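Local coordinates for periplasmic binding protein (Thermotoga lettingae TMO, PDB 4RY8), which binds 5-methylthioribose between its two lobes and probably hands the sugar to a membrane transporter as a periplasmic solute-binding protein, at residues C[18-23]-C[74-79]; C[59-64]-C[83-88]; C[88-93]-C[106-111]; C[101-106]-C[147-152]. All coordinates share one frame; numbering follows the deposited sequence.

Contact 1. Residues C[18-23]-C[74-79]; sequences IALVRE and AIIIDH. With SR1 (5-S-methyl-5-thio-alpha-D-ribofuranose), chain G.
I76 carries the apolar centre of this strand pair. Its CD1 packs against CG2 of I18 at 3.7 Å, and its CG2 meets CD1 of L20 at 3.9 Å, each pair crossing obliquely. A266 of helix 255-270 covers the I18 and I76 side. On the other sheet face V21 and I75 lie alongside and point the same way, with their CG2 atoms 4.0 Å apart. I64 and F67 of helix 57-69 lie over V21. Between the faces run five parallel-strand backbone bonds. They start at A19 N to A74 O (2.9 Å) and finish at E23 N to D78 O (3.0 Å). The last one reaches past the strand end. Beyond it the contact turns polar. E23 crosses H79 at about a right angle, with OE1 against CB of H79, while E23 OE1 accepts from G80 N. The H79 ring has CG anti to the carbonyl carbon (chi1 -66°). Its ND1 donates to D78 OD1 at 2.6 Å, with the oxygen 22° out of the ring plane. Its NE2 donates to O4 of the sugar at 3.0 Å, nearly straight at 170° and in the ring plane. Donation from both nitrogens is consistent with a positively charged ring, which D78 would stabilise. An alanine at H79 would probably lose the ring-oxygen bond to the sugar and leave D78 OD1 without this donor. H79 thus supplies the sugar contact just past the carboxyl end of strand 74-78, the parallel neighbour of strand 18-22 in this periplasmic binding protein lobe.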
loop_
_atom_site.group_PDB
_atom_site.type_symbol
_atom_site.label_atom_id
_atom_site.label_comp_id
_atom_site.label_asym_id
_atom_site.label_seq_id
_atom_site.Cartn_x
_atom_site.Cartn_y
_atom_site.Cartn_z
ATOM N N ILE C 18 17.751 20.314 21.443
ATOM C CA ILE C 18 17.475 19.181 20.565
ATOM C C ILE C 18 18.396 19.283 19.345
ATOM O O ILE C 18 18.390 20.297 18.638
ATOM C CB ILE C 18 15.998 19.187 20.118
ATOM C CG1 ILE C 18 15.077 18.963 21.327
ATOM C CG2 ILE C 18 15.718 18.162 19.029
ATOM C CD1 ILE C 18 13.671 19.445 21.069
ATOM N N ALA C 19 19.175 18.227 19.107
ATOM C CA ALA C 19 20.108 18.178 17.987
ATOM C C ALA C 19 19.541 17.403 16.811
ATOM O O ALA C 19 19.049 16.280 16.957
ATOM C CB ALA C 19 21.431 17.547 18.424
ATOM N N LEU C 20 19.650 17.994 15.637
ATOM C CA LEU C 20 19.200 17.381 14.415
ATOM C C LEU C 20 20.450 17.026 13.662
ATOM O O LEU C 20 21.213 17.909 13.257
ATOM C CB LEU C 20 18.343 18.368 13.596
ATOM C CG LEU C 20 18.027 17.903 12.175
ATOM C CD1 LEU C 20 17.295 16.553 12.129
ATOM C CD2 LEU C 20 17.199 18.921 11.427
ATOM N N VAL C 21 20.689 15.735 13.502
ATOM C CA VAL C 21 21.884 15.264 12.826
ATOM C C VAL C 21 21.446 14.585 11.553
ATOM O O VAL C 21 20.793 13.544 11.599
ATOM C CB VAL C 21 22.681 14.276 13.701
ATOM C CG1 VAL C 21 23.909 13.762 12.950
ATOM C CG2 VAL C 21 23.094 14.951 14.980
ATOM N N ARG C 22 21.841 15.152 10.413
ATOM C CA ARG C 22 21.374 14.694 9.124
ATOM C C ARG C 22 22.458 14.154 8.282
ATOM O O ARG C 22 23.498 14.743 8.210
ATOM C CB ARG C 22 20.811 15.867 8.326
ATOM C CG ARG C 22 19.805 16.729 9.075
ATOM C CD ARG C 22 19.982 18.160 8.647
ATOM N NE ARG C 22 19.144 18.436 7.509
ATOM C CZ ARG C 22 19.372 19.354 6.572
ATOM N NH1 ARG C 22 20.464 20.129 6.540
ATOM N NH2 ARG C 22 18.467 19.478 5.627
ATOM N N GLU C 23 22.172 13.115 7.534
ATOM C CA GLU C 23 23.134 12.605 6.558
ATOM C C GLU C 23 23.195 13.504 5.333
ATOM O O GLU C 23 24.262 13.746 4.784
ATOM C CB GLU C 23 22.765 11.183 6.125
ATOM C CG GLU C 23 23.857 10.478 5.309
ATOM C CD GLU C 23 23.427 9.174 4.583
ATOM O OE1 GLU C 23 22.324 8.618 4.809
ATOM O OE2 GLU C 23 24.210 8.676 3.747
ATOM N N ALA C 74 17.893 15.708 23.532
ATOM C CA ALA C 74 17.551 14.677 22.563
ATOM C C ALA C 74 18.264 14.863 21.243
ATOM O O ALA C 74 18.634 15.982 20.883
ATOM C CB ALA C 74 16.036 14.681 22.326
ATOM N N ILE C 75 18.457 13.745 20.535
ATOM C CA ILE C 75 18.954 13.741 19.177
ATOM C C ILE C 75 17.924 13.192 18.159
ATOM O O ILE C 75 17.372 12.090 18.333
ATOM C CB ILE C 75 20.267 12.927 19.117
ATOM C CG1 ILE C 75 21.239 13.448 20.162
ATOM C CG2 ILE C 75 20.904 13.044 17.745
ATOM C CD1 ILE C 75 22.491 12.614 20.321
ATOM N N ILE C 76 17.693 13.944 17.085
ATOM C CA ILE C 76 17.042 13.409 15.917
ATOM C C ILE C 76 18.118 12.915 14.935
ATOM O O ILE C 76 18.989 13.674 14.487
ATOM C CB ILE C 76 16.160 14.458 15.228
ATOM C CG1 ILE C 76 15.208 15.059 16.266
ATOM C CG2 ILE C 76 15.375 13.846 14.082
ATOM C CD1 ILE C 76 14.725 16.438 15.901
ATOM N N ILE C 77 18.070 11.637 14.626
ATOM C CA ILE C 77 18.880 11.075 13.578
ATOM C C ILE C 77 18.105 10.944 12.258
ATOM O O ILE C 77 17.146 10.168 12.112
ATOM C CB ILE C 77 19.509 9.776 14.009
ATOM C CG1 ILE C 77 20.283 10.030 15.305
ATOM C CG2 ILE C 77 20.443 9.291 12.912
ATOM C CD1 ILE C 77 20.981 8.824 15.834
ATOM N N ASP C 78 18.579 11.710 11.280
ATOM C CA ASP C 78 17.973 11.832 9.991
ATOM C C ASP C 78 18.795 11.115 8.918
ATOM O O ASP C 78 19.870 11.577 8.579
ATOM C CB ASP C 78 17.925 13.310 9.697
ATOM C CG ASP C 78 16.968 13.641 8.643
ATOM O OD1 ASP C 78 17.141 13.048 7.570
ATOM O OD2 ASP C 78 16.052 14.466 8.905
ATOM N N HIS C 79 18.232 10.052 8.356
ATOM C CA HIS C 79 18.907 9.154 7.442
ATOM C C HIS C 79 20.092 8.485 8.159
ATOM O O HIS C 79 20.060 8.297 9.384
ATOM C CB HIS C 79 19.282 9.843 6.140
ATOM C CG HIS C 79 18.106 10.263 5.333
ATOM N ND1 HIS C 79 17.139 11.092 5.838
ATOM C CD2 HIS C 79 17.727 9.965 4.070
ATOM C CE1 HIS C 79 16.214 11.294 4.927
ATOM N NE2 HIS C 79 16.540 10.628 3.843
HETATM C CS SR1 G . 18.678 10.222 -0.445
HETATM S S SR1 G . 17.242 9.602 0.402
HETATM C C5 SR1 G . 16.091 10.742 -0.405
HETATM C C4 SR1 G . 14.661 10.525 0.084
HETATM O O4 SR1 G . 14.689 10.701 1.463
HETATM C C1 SR1 G . 13.549 11.454 1.923
HETATM O O1 SR1 G . 12.806 10.618 2.743
HETATM C C2 SR1 G . 12.719 11.898 0.728
HETATM O O2 SR1 G . 11.391 11.327 0.586
HETATM C C3 SR1 G . 13.621 11.514 -0.429
HETATM O O3 SR1 G . 12.864 10.945 -1.488
#

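Contact 2. Residues C[59-64]-C[83-88]; sequences RMVTMI and DPLMPK
Two neighbouring helices of an alpha/beta lobe meet here, both lying on the same face of its parallel sheet. Helix 57-69 leads into strand 74-78, and helix 82-94 follows that strand. Their short segments run nearly parallel, 13° apart, with axes 9.9 Å from each other. L85 fills the middle of the seam. Its CG is anti to the carbonyl carbon, and both branches reach the facing helix. CD2 of L85 touches CD1 of I64 at 3.9 Å and CG2 of V61 at 4.0 Å. CD1 of L85 sits by the sulfur of M60, 4.0 Å from SD, with the two chains crossing at about a right angle. The second meeting point is K88, one turn further on. Its CB lies 3.7 Å from CG2 of I64. Its CG lies 3.9 Å from CG1 of V61, and the methylene stem passes across that valine. The chain bends at chi2 (-74°) and again beyond, so the ammonium turns away to a salt bridge with E91. The lysine therefore contributes its carbon stem here and keeps its charge for its own helix. P87 has no N-H to give the turn before, and helix 82-94 kinks there. Below the seam, M60, I64 and L85 all rest on I77 of strand 74-78. This is the helix layer over a parallel sheet seen in Rossmann-like folds, built by successive beta-alpha-beta crossovers.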
loop_
_atom_site.group_PDB
_atom_site.type_symbol
_atom_site.label_atom_id
_atom_site.label_comp_id
_atom_site.label_asym_id
_atom_site.label_seq_id
_atom_site.Cartn_x
_atom_site.Cartn_y
_atom_site.Cartn_z
ATOM N N ARG C 59 32.024 11.490 9.472
ATOM C CA ARG C 59 31.631 12.811 9.975
ATOM C C ARG C 59 30.335 12.715 10.770
ATOM O O ARG C 59 30.193 13.397 11.792
ATOM C CB ARG C 59 31.486 13.852 8.852
ATOM N N MET C 60 29.403 11.858 10.317
ATOM C CA MET C 60 28.104 11.689 10.999
ATOM C C MET C 60 28.248 11.179 12.443
ATOM O O MET C 60 27.649 11.738 13.372
ATOM C CB MET C 60 27.133 10.783 10.182
ATOM C CG MET C 60 25.650 11.167 10.313
ATOM S SD MET C 60 24.511 10.159 9.358
ATOM C CE MET C 60 22.960 10.842 10.019
ATOM N N VAL C 61 29.057 10.147 12.618
ATOM C CA VAL C 61 29.393 9.601 13.929
ATOM C C VAL C 61 30.009 10.633 14.880
ATOM O O VAL C 61 29.579 10.725 16.036
ATOM C CB VAL C 61 30.360 8.404 13.761
ATOM C CG1 VAL C 61 30.983 7.953 15.096
ATOM C CG2 VAL C 61 29.647 7.256 13.089
ATOM N N THR C 62 31.008 11.403 14.417
ATOM C CA THR C 62 31.592 12.504 15.226
ATOM C C THR C 62 30.565 13.585 15.597
ATOM O O THR C 62 30.607 14.147 16.688
ATOM C CB THR C 62 32.784 13.220 14.520
ATOM O OG1 THR C 62 32.296 14.201 13.590
ATOM C CG2 THR C 62 33.658 12.258 13.781
ATOM N N MET C 63 29.648 13.897 14.690
ATOM C CA MET C 63 28.608 14.885 15.010
ATOM C C MET C 63 27.700 14.378 16.134
ATOM O O MET C 63 27.314 15.139 17.025
ATOM C CB MET C 63 27.792 15.259 13.762
ATOM C CG MET C 63 28.586 16.020 12.714
ATOM S SD MET C 63 27.874 16.181 11.070
ATOM C CE MET C 63 28.930 17.473 10.424
ATOM N N ILE C 64 27.357 13.095 16.097
ATOM C CA ILE C 64 26.447 12.545 17.094
ATOM C C ILE C 64 27.157 12.567 18.433
ATOM O O ILE C 64 26.635 13.030 19.432
ATOM C CB ILE C 64 25.971 11.122 16.714
ATOM C CG1 ILE C 64 24.984 11.211 15.542
ATOM C CG2 ILE C 64 25.322 10.430 17.917
ATOM C CD1 ILE C 64 24.759 9.909 14.822
ATOM N N ASP C 83 24.395 0.310 10.653
ATOM C CA ASP C 83 25.584 -0.330 11.188
ATOM C C ASP C 83 26.536 0.713 11.752
ATOM O O ASP C 83 26.942 0.625 12.912
ATOM C CB ASP C 83 26.291 -1.235 10.212
ATOM C CG ASP C 83 27.711 -1.498 10.642
ATOM O OD1 ASP C 83 27.947 -2.401 11.474
ATOM O OD2 ASP C 83 28.601 -0.758 10.183
ATOM N N PRO C 84 26.883 1.740 10.954
ATOM C CA PRO C 84 27.837 2.720 11.539
ATOM C C PRO C 84 27.280 3.435 12.802
ATOM O O PRO C 84 27.990 3.680 13.748
ATOM C CB PRO C 84 28.050 3.716 10.398
ATOM C CG PRO C 84 27.706 2.951 9.162
ATOM C CD PRO C 84 26.631 1.965 9.524
ATOM N N LEU C 85 25.998 3.724 12.811
ATOM C CA LEU C 85 25.405 4.584 13.846
ATOM C C LEU C 85 24.901 3.904 15.143
ATOM O O LEU C 85 24.742 4.578 16.174
ATOM C CB LEU C 85 24.262 5.372 13.219
ATOM C CG LEU C 85 24.586 6.261 12.013
ATOM C CD1 LEU C 85 23.385 7.113 11.626
ATOM C CD2 LEU C 85 25.781 7.151 12.280
ATOM N N MET C 86 24.675 2.591 15.105
ATOM C CA MET C 86 23.982 1.874 16.190
ATOM C C MET C 86 24.617 2.090 17.562
ATOM O O MET C 86 23.882 2.305 18.516
ATOM C CB MET C 86 23.884 0.354 15.897
ATOM C CG MET C 86 22.548 -0.331 16.194
ATOM S SD MET C 86 21.036 0.609 15.862
ATOM C CE MET C 86 20.741 1.154 17.536
ATOM N N PRO C 87 25.964 2.027 17.665
ATOM C CA PRO C 87 26.617 2.182 18.981
ATOM C C PRO C 87 26.545 3.605 19.557
ATOM O O PRO C 87 26.451 3.785 20.770
ATOM C CB PRO C 87 28.084 1.772 18.710
ATOM C CG PRO C 87 28.058 1.009 17.427
ATOM C CD PRO C 87 26.932 1.605 16.630
ATOM N N LYS C 88 26.623 4.604 18.694
ATOM C CA LYS C 88 26.399 5.985 19.093
ATOM C C LYS C 88 24.961 6.178 19.612
ATOM O O LYS C 88 24.773 6.837 20.621
ATOM C CB LYS C 88 26.678 6.939 17.926
ATOM C CG LYS C 88 28.141 6.974 17.502
ATOM C CD LYS C 88 28.983 7.733 18.518
ATOM C CE LYS C 88 30.151 6.908 19.037
ATOM N NZ LYS C 88 30.423 7.275 20.459
#

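Contact 3. Residues C[88-93]-C[106-111]; sequences KIKEAL and VDDNRV
D108 projects from the loop toward helix 82-94, with CG anti to its backbone N (chi1 -170°). Its CB already lies 3.9 Å from NZ of K90. The next atom, CG, sits 3.9 Å from CD1 of L93, and the two side chains meet tip to tip. At the end each carboxylate oxygen takes two donors. OD1 accepts the backbone N of R110 at 2.9 Å on its anti lone pair. It accepts NE of R110 at 3.1 Å on the syn side. The bond from the backbone N makes an Asx turn, set within the type I beta turn from D108 to V111. That turn belongs to the loop joining strands 98-102 and 113-115 of the parallel sheet. K277 NZ ties the same loop together by bonding the carbonyls of V106, D108 and V111. OD2 accepts NH2 of R110 at 2.9 Å on its syn lone pair, almost straight at 178°. Its anti lone pair takes NZ of K90, also at 2.9 Å, in a salt bridge across to the helix. The carboxylate thus stands between two cations and is likely to stay ionised. An alanine at D108 would probably lose both salt bridges and the Asx turn, leaving two like charges near each other without the carboxylate between them. The side-on grip, in the guanidinium plane, fixes R110 so that one face lies against L93. CD1 of that leucine comes 3.5 Å from NH2 of R110. It also packs on CG2 of V111 at 4.0 Å, beneath the charged cluster.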
loop_
_atom_site.group_PDB
_atom_site.type_symbol
_atom_site.label_atom_id
_atom_site.label_comp_id
_atom_site.label_asym_id
_atom_site.label_seq_id
_atom_site.Cartn_x
_atom_site.Cartn_y
_atom_site.Cartn_z
ATOM N N LYS C 88 26.623 4.604 18.694
ATOM C CA LYS C 88 26.399 5.985 19.093
ATOM C C LYS C 88 24.961 6.178 19.612
ATOM O O LYS C 88 24.773 6.837 20.621
ATOM C CB LYS C 88 26.678 6.939 17.926
ATOM C CG LYS C 88 28.141 6.974 17.502
ATOM C CD LYS C 88 28.983 7.733 18.518
ATOM C CE LYS C 88 30.151 6.908 19.037
ATOM N NZ LYS C 88 30.423 7.275 20.459
ATOM N N ILE C 89 23.987 5.553 18.951
ATOM C CA ILE C 89 22.582 5.607 19.380
ATOM C C ILE C 89 22.417 4.937 20.746
ATOM O O ILE C 89 21.797 5.508 21.642
ATOM C CB ILE C 89 21.620 4.993 18.328
ATOM C CG1 ILE C 89 21.482 5.910 17.125
ATOM C CG2 ILE C 89 20.212 4.809 18.871
ATOM C CD1 ILE C 89 20.841 5.252 15.921
ATOM N N LYS C 90 23.000 3.748 20.934
ATOM C CA LYS C 90 22.873 3.039 22.210
ATOM C C LYS C 90 23.548 3.800 23.328
ATOM O O LYS C 90 22.984 3.914 24.427
ATOM C CB LYS C 90 23.449 1.634 22.145
ATOM C CG LYS C 90 22.715 0.720 21.187
ATOM C CD LYS C 90 21.412 0.158 21.748
ATOM C CE LYS C 90 21.035 -1.108 20.978
ATOM N NZ LYS C 90 19.677 -1.631 21.293
ATOM N N GLU C 91 24.759 4.311 23.066
ATOM C CA GLU C 91 25.448 5.141 24.043
ATOM C C GLU C 91 24.590 6.323 24.483
ATOM O O GLU C 91 24.409 6.561 25.688
ATOM C CB GLU C 91 26.747 5.671 23.471
ATOM C CG GLU C 91 27.512 6.521 24.457
ATOM C CD GLU C 91 28.891 6.894 23.963
ATOM O OE1 GLU C 91 29.359 6.307 22.958
ATOM O OE2 GLU C 91 29.502 7.787 24.584
ATOM N N ALA C 92 24.084 7.062 23.501
ATOM C CA ALA C 92 23.221 8.190 23.765
ATOM C C ALA C 92 22.062 7.809 24.688
ATOM O O ALA C 92 21.856 8.452 25.702
ATOM C CB ALA C 92 22.715 8.784 22.470
ATOM N N LEU C 93 21.335 6.753 24.332
ATOM C CA LEU C 93 20.239 6.229 25.155
ATOM C C LEU C 93 20.633 5.930 26.590
ATOM O O LEU C 93 19.915 6.303 27.524
ATOM C CB LEU C 93 19.641 4.976 24.505
ATOM C CG LEU C 93 18.967 5.161 23.160
ATOM C CD1 LEU C 93 18.709 3.803 22.530
ATOM C CD2 LEU C 93 17.696 5.987 23.309
ATOM N N VAL C 106 15.731 1.375 13.525
ATOM C CA VAL C 106 16.542 0.951 14.704
ATOM C C VAL C 106 15.843 -0.081 15.585
ATOM O O VAL C 106 14.693 0.100 16.012
ATOM C CB VAL C 106 17.066 2.178 15.513
ATOM C CG1 VAL C 106 16.054 3.286 15.504
ATOM C CG2 VAL C 106 17.440 1.824 16.947
ATOM N N ASP C 107 16.582 -1.158 15.871
ATOM C CA ASP C 107 16.125 -2.272 16.701
ATOM C C ASP C 107 16.190 -1.920 18.183
ATOM O O ASP C 107 16.934 -2.523 18.928
ATOM C CB ASP C 107 17.009 -3.521 16.432
ATOM C CG ASP C 107 16.572 -4.768 17.226
ATOM O OD1 ASP C 107 15.427 -4.839 17.706
ATOM O OD2 ASP C 107 17.386 -5.701 17.353
ATOM N N ASP C 108 15.390 -0.957 18.618
ATOM C CA ASP C 108 15.355 -0.600 20.033
ATOM C C ASP C 108 14.030 0.085 20.272
ATOM O O ASP C 108 13.750 1.072 19.613
ATOM C CB ASP C 108 16.506 0.359 20.379
ATOM C CG ASP C 108 16.652 0.575 21.870
ATOM O OD1 ASP C 108 15.674 1.019 22.514
ATOM O OD2 ASP C 108 17.753 0.304 22.393
ATOM N N ASN C 109 13.236 -0.438 21.203
ATOM C CA ASN C 109 11.867 0.046 21.468
ATOM C C ASN C 109 11.780 1.449 22.068
ATOM O O ASN C 109 10.692 2.043 22.092
ATOM C CB ASN C 109 11.101 -0.985 22.340
ATOM C CG ASN C 109 9.690 -0.525 22.751
ATOM O OD1 ASN C 109 9.394 -0.411 23.946
ATOM N ND2 ASN C 109 8.806 -0.299 21.772
ATOM N N ARG C 110 12.911 2.000 22.512
ATOM C CA ARG C 110 12.962 3.367 23.051
ATOM C C ARG C 110 12.948 4.468 21.980
ATOM O O ARG C 110 12.663 5.631 22.293
ATOM C CB ARG C 110 14.200 3.539 23.923
ATOM C CG ARG C 110 14.148 2.771 25.234
ATOM C CD ARG C 110 15.477 2.852 25.980
ATOM N NE ARG C 110 16.526 2.151 25.260
ATOM C CZ ARG C 110 17.777 1.991 25.688
ATOM N NH1 ARG C 110 18.178 2.506 26.848
ATOM N NH2 ARG C 110 18.633 1.319 24.928
ATOM N N VAL C 111 13.228 4.086 20.731
ATOM C CA VAL C 111 13.409 5.025 19.616
ATOM C C VAL C 111 12.292 4.964 18.618
ATOM O O VAL C 111 12.264 4.077 17.771
ATOM C CB VAL C 111 14.682 4.664 18.838
ATOM C CG1 VAL C 111 14.924 5.635 17.693
ATOM C CG2 VAL C 111 15.850 4.612 19.809
#

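Contact 4. Residues C[101-106]-C[147-152]; sequences TFDLVV and FAPLDK. With SR1 (5-S-methyl-5-thio-alpha-D-ribofuranose), chain G.
K152 NZ is gripped twice, by a salt bridge to E115 and by a water that accepts from it at 2.7 Å. The same water donates to OD1 of D103, also at 2.7 Å, and so links the lysine to the sugar-binding carboxylate. OD2 of D103 takes a very short bond from O1 of the sugar, 2.5 Å long. The positive charge of K152, relayed through the water, would probably help keep D103 ionised. D103 is held flat between neighbours. Its CG lies over the centre of the F102 ring, and CG of P149 presses on OD2 at 3.3 Å. A second water spans the backbones, donating to D103 O at 2.8 Å and accepting from A148 N at 3.1 Å, in the first turn of helix 148-163. CB of A148 sits 3.2 Å from D103 O. At the other end of the ligand the S-methyl carbon CS lies over the centre of the F147 ring, 3.9 Å from CD1 of F147. R163 of the second subunit packs on V105 and K152. The segments come from different lobes, so this is the closed, ligand-filled cleft of a periplasmic binding protein.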
loop_
_atom_site.group_PDB
_atom_site.type_symbol
_atom_site.label_atom_id
_atom_site.label_comp_id
_atom_site.label_asym_id
_atom_site.label_seq_id
_atom_site.Cartn_x
_atom_site.Cartn_y
_atom_site.Cartn_z
ATOM N N THR C 101 14.214 8.845 15.188
ATOM C CA THR C 101 14.766 8.893 13.863
ATOM C C THR C 101 13.760 9.231 12.802
ATOM O O THR C 101 12.528 9.065 12.972
ATOM C CB THR C 101 15.467 7.585 13.449
ATOM O OG1 THR C 101 14.482 6.594 13.206
ATOM C CG2 THR C 101 16.387 7.105 14.532
ATOM N N PHE C 102 14.298 9.764 11.717
ATOM C CA PHE C 102 13.583 9.957 10.479
ATOM C C PHE C 102 14.370 9.162 9.496
ATOM O O PHE C 102 15.560 9.419 9.324
ATOM C CB PHE C 102 13.528 11.423 10.047
ATOM C CG PHE C 102 12.898 11.616 8.682
ATOM C CD1 PHE C 102 11.659 11.055 8.389
ATOM C CD2 PHE C 102 13.543 12.322 7.695
ATOM C CE1 PHE C 102 11.101 11.189 7.140
ATOM C CE2 PHE C 102 12.982 12.471 6.424
ATOM C CZ PHE C 102 11.763 11.891 6.155
ATOM N N ASP C 103 13.737 8.194 8.860
ATOM C CA ASP C 103 14.384 7.457 7.781
ATOM C C ASP C 103 15.584 6.664 8.232
ATOM O O ASP C 103 16.569 6.533 7.492
ATOM C CB ASP C 103 14.767 8.365 6.605
ATOM C CG ASP C 103 13.593 8.661 5.661
ATOM O OD1 ASP C 103 12.528 8.045 5.786
ATOM O OD2 ASP C 103 13.780 9.484 4.738
ATOM N N LEU C 104 15.499 6.088 9.437
ATOM C CA LEU C 104 16.537 5.088 9.867
ATOM C C LEU C 104 15.871 4.072 10.749
ATOM O O LEU C 104 15.262 4.436 11.780
ATOM C CB LEU C 104 17.619 5.794 10.682
ATOM C CG LEU C 104 18.724 4.881 11.274
ATOM C CD1 LEU C 104 19.488 4.393 10.088
ATOM C CD2 LEU C 104 19.608 5.641 12.225
ATOM N N VAL C 105 16.058 2.799 10.416
ATOM C CA VAL C 105 15.421 1.703 11.109
ATOM C C VAL C 105 16.274 1.322 12.313
ATOM O O VAL C 105 17.434 1.006 12.158
ATOM C CB VAL C 105 15.285 0.492 10.160
ATOM C CG1 VAL C 105 14.843 -0.760 10.917
ATOM C CG2 VAL C 105 14.349 0.836 9.017
ATOM N N VAL C 106 15.731 1.375 13.525
ATOM C CA VAL C 106 16.542 0.951 14.704
ATOM C C VAL C 106 15.843 -0.081 15.585
ATOM O O VAL C 106 14.693 0.100 16.012
ATOM C CB VAL C 106 17.066 2.178 15.513
ATOM C CG1 VAL C 106 16.054 3.286 15.504
ATOM C CG2 VAL C 106 17.440 1.824 16.947
ATOM N N PHE C 147 20.067 3.672 1.280
ATOM C CA PHE C 147 19.210 4.645 1.958
ATOM C C PHE C 147 17.878 4.007 2.356
ATOM O O PHE C 147 17.145 3.497 1.492
ATOM C CB PHE C 147 18.964 5.839 1.045
ATOM C CG PHE C 147 20.189 6.702 0.843
ATOM C CD1 PHE C 147 20.549 7.671 1.786
ATOM C CD2 PHE C 147 20.969 6.554 -0.284
ATOM C CE1 PHE C 147 21.666 8.445 1.603
ATOM C CE2 PHE C 147 22.088 7.339 -0.471
ATOM C CZ PHE C 147 22.443 8.277 0.468
ATOM N N ALA C 148 17.539 4.117 3.638
ATOM C CA ALA C 148 16.310 3.503 4.190
ATOM C C ALA C 148 15.080 3.686 3.315
ATOM O O ALA C 148 14.439 2.734 2.899
ATOM C CB ALA C 148 16.022 4.058 5.578
ATOM N N PRO C 149 14.726 4.926 3.049
ATOM C CA PRO C 149 13.512 5.081 2.270
ATOM C C PRO C 149 13.664 4.516 0.843
ATOM O O PRO C 149 12.742 3.879 0.328
ATOM C CB PRO C 149 13.303 6.598 2.251
ATOM C CG PRO C 149 14.645 7.160 2.540
ATOM C CD PRO C 149 15.231 6.221 3.536
ATOM N N LEU C 150 14.835 4.685 0.235
ATOM C CA LEU C 150 15.016 4.204 -1.133
ATOM C C LEU C 150 14.904 2.709 -1.206
ATOM O O LEU C 150 14.342 2.213 -2.195
ATOM C CB LEU C 150 16.337 4.636 -1.734
ATOM C CG LEU C 150 16.497 6.153 -1.701
ATOM C CD1 LEU C 150 17.738 6.581 -2.449
ATOM C CD2 LEU C 150 15.259 6.804 -2.311
ATOM N N ASP C 151 15.474 2.019 -0.193
ATOM C CA ASP C 151 15.463 0.560 -0.108
ATOM C C ASP C 151 14.050 -0.001 0.137
ATOM O O ASP C 151 13.663 -0.982 -0.449
ATOM C CB ASP C 151 16.320 0.039 1.057
ATOM C CG ASP C 151 17.832 0.149 0.837
ATOM O OD1 ASP C 151 18.335 0.278 -0.266
ATOM O OD2 ASP C 151 18.529 0.124 1.848
ATOM N N LYS C 152 13.298 0.617 1.045
ATOM C CA LYS C 152 11.877 0.321 1.212
ATOM C C LYS C 152 11.110 0.496 -0.132
ATOM O O LYS C 152 10.380 -0.404 -0.589
ATOM C CB LYS C 152 11.286 1.239 2.258
ATOM C CG LYS C 152 11.752 0.970 3.655
ATOM C CD LYS C 152 11.376 2.106 4.609
ATOM C CE LYS C 152 12.171 1.980 5.921
ATOM N NZ LYS C 152 11.872 3.058 6.932
HETATM C CS SR1 G . 18.678 10.222 -0.445
HETATM S S SR1 G . 17.242 9.602 0.402
HETATM C C5 SR1 G . 16.091 10.742 -0.405
HETATM C C4 SR1 G . 14.661 10.525 0.084
HETATM O O4 SR1 G . 14.689 10.701 1.463
HETATM C C1 SR1 G . 13.549 11.454 1.923
HETATM O O1 SR1 G . 12.806 10.618 2.743
HETATM C C2 SR1 G . 12.719 11.898 0.728
HETATM O O2 SR1 G . 11.391 11.327 0.586
HETATM C C3 SR1 G . 13.621 11.514 -0.429
HETATM O O3 SR1 G . 12.864 10.945 -1.488
HETATM O O HOH W 1 12.164 5.359 5.508
HETATM O O HOH W 2 18.512 6.415 5.479
#

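Contacts 1, 2 and 3 lie in one lobe, with centres 11 to 13 Å apart. Contact 1 pairs two strands of the parallel sheet. Contact 2 adds the helices over one face of that sheet. Contact 3 shares K88 with contact 2 and ties helix 82-94 to the loop after strand 98-102. The segments of contacts 1 and 2 alternate along the chain, and both close before contact 4 opens. Those of contacts 3 and 4 also alternate and share V106. Contact 4, about 13 Å from contact 1 between centres, joins the loop after strand 98-102 to helix 148-163 of the other lobe. Contacts 1 and 4 both reach the sugar, bringing H79 and D103 together at the cleft.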